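Local coordinates for catalase-3 (Neurospora crassa, PDB 4AJ9) that breaks hydrogen peroxide down to water and dioxygen with a haem cofactor, protecting the cell from peroxide damage, at the interface of chains A and B. Coordinates in Å, arbitrary orientation; residue numbers count along the deposited sequence, not the author numbering. Chains: chain A/B, Catalase-3.

The interface of chains A and B. Residues chain A 378-380, 407; chain B 17-19.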
loop_
_atom_site.group_PDB
_atom_site.type_symbol
_atom_site.label_atom_id
_atom_site.label_comp_id
_atom_site.label_asym_id
_atom_site.label_seq_id
_atom_site.Cartn_x
_atom_site.Cartn_y
_atom_site.Cartn_z
ATOM N N HIS A 378 -22.265 -7.995 -11.169
ATOM C CA HIS A 378 -22.096 -7.945 -12.611
ATOM C C HIS A 378 -21.924 -6.506 -13.057
ATOM O O HIS A 378 -22.883 -5.747 -13.122
ATOM C CB HIS A 378 -23.301 -8.576 -13.305
ATOM C CG HIS A 378 -23.577 -9.977 -12.859
ATOM N ND1 HIS A 378 -22.826 -11.050 -13.286
ATOM C CD2 HIS A 378 -24.505 -10.479 -12.010
ATOM C CE1 HIS A 378 -23.288 -12.157 -12.729
ATOM N NE2 HIS A 378 -24.306 -11.838 -11.949
ATOM N N ASN A 379 -20.689 -6.119 -13.346
ATOM C CA ASN A 379 -20.449 -4.764 -13.808
ATOM C C ASN A 379 -19.173 -4.716 -14.615
ATOM O O ASN A 379 -18.563 -5.750 -14.870
ATOM C CB ASN A 379 -20.417 -3.779 -12.635
ATOM C CG ASN A 379 -19.343 -4.117 -11.619
ATOM O OD1 ASN A 379 -18.280 -4.630 -11.975
ATOM N ND2 ASN A 379 -19.623 -3.858 -10.347
ATOM N N ASN A 380 -18.765 -3.524 -15.018
ATOM C CA ASN A 380 -17.602 -3.411 -15.882
ATOM C C ASN A 380 -16.313 -3.036 -15.137
ATOM O O ASN A 380 -15.313 -2.656 -15.761
ATOM C CB ASN A 380 -17.914 -2.480 -17.060
ATOM C CG ASN A 380 -18.902 -3.107 -18.034
ATOM O OD1 ASN A 380 -18.830 -4.304 -18.301
ATOM N ND2 ASN A 380 -19.837 -2.312 -18.551
ATOM N N PRO A 407 -23.467 -6.092 -19.138
ATOM C CA PRO A 407 -24.581 -5.949 -18.190
ATOM C C PRO A 407 -25.452 -4.729 -18.478
ATOM O O PRO A 407 -24.944 -3.696 -18.915
ATOM C CB PRO A 407 -23.877 -5.810 -16.826
ATOM C CG PRO A 407 -22.484 -5.351 -17.157
ATOM C CD PRO A 407 -22.152 -5.995 -18.475
ATOM N N PHE B 17 -28.185 -7.721 -15.192
ATOM C CA PHE B 17 -28.281 -6.297 -14.893
ATOM C C PHE B 17 -27.028 -5.821 -14.170
ATOM O O PHE B 17 -26.436 -6.561 -13.383
ATOM C CB PHE B 17 -29.504 -5.995 -14.012
ATOM C CG PHE B 17 -30.807 -5.992 -14.766
ATOM C CD1 PHE B 17 -31.118 -4.954 -15.624
ATOM C CD2 PHE B 17 -31.713 -7.027 -14.615
ATOM C CE1 PHE B 17 -32.301 -4.945 -16.315
ATOM C CE2 PHE B 17 -32.899 -7.029 -15.310
ATOM C CZ PHE B 17 -33.193 -5.986 -16.162
ATOM N N MET B 18 -26.651 -4.578 -14.441
ATOM C CA MET B 18 -25.527 -3.920 -13.789
ATOM C C MET B 18 -25.723 -3.878 -12.281
ATOM O O MET B 18 -26.847 -3.701 -11.799
ATOM C CB MET B 18 -25.405 -2.492 -14.313
ATOM C CG MET B 18 -24.090 -1.827 -13.968
ATOM S SD MET B 18 -22.758 -2.296 -15.101
ATOM C CE MET B 18 -23.126 -1.303 -16.544
ATOM N N THR B 19 -24.636 -4.033 -11.533
ATOM C CA THR B 19 -24.700 -3.926 -10.071
ATOM C C THR B 19 -23.525 -3.156 -9.500
ATOM O O THR B 19 -22.522 -2.957 -10.172
ATOM C CB THR B 19 -24.677 -5.312 -9.380
ATOM O OG1 THR B 19 -23.350 -5.853 -9.425
ATOM C CG2 THR B 19 -25.644 -6.277 -10.054
#
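B:Thr19 is hydrogen-bonded to A:His378 and A:Asn379, and this loop-to-loop patch shows how one residue can clamp a partner chain with both its backbone and its side chain. The N-H of B:Thr19 reaches the carbonyl O of A:His378 at 2.9 Å, approaching from above the carbonyl plane and noticeably bent (138° at the hydrogen). The return bond is straighter: the backbone N of A:His378 donates to the hydroxyl OG1 of B:Thr19 at 3.0 Å. With chi1 at 75°, that hydroxyl sits between its own backbone N and carbonyl carbon, turned towards A:His378, so that the two residues grip each other at both polar atoms of the histidine backbone.

A further bond brings in a side-chain amide. ND2 of A:Asn379 donates to the carbonyl O of B:Thr19 at 3.0 Å; the acceptor lies almost in the amide plane, whereas the donor stands well above the carbonyl plane. Were B:Thr19 an alanine, the N-H of A:His378 would probably be left without its hydroxyl mate, although the two bonds made by the backbone could remain.

Apolar contact is centred on B:Met18, whose chain starts anti to its backbone N (chi1 -166°) and then bends twice, carrying the thioether over two segments of chain A, at A:Asn379 and A:Pro407. Its sulfur SD lies 3.6 Å from CA of A:Asn379 and 3.7 Å from ring carbon CG of A:Pro407, which follows a cis peptide bond. The methyl CE lies near the carbonyl O of A:Pro407 and 4.0 Å from the amide ND2 of A:Asn380, the methionine and asparagine side chains crossing nearly at right angles.

With its centre about 32 Å from the distal histidine A:His65 of the haem pocket, the patch appears to serve assembly rather than chemistry: repeated by two-fold symmetry, it probably helps fasten an N-terminal segment of one subunit to its neighbour in the catalase tetramer.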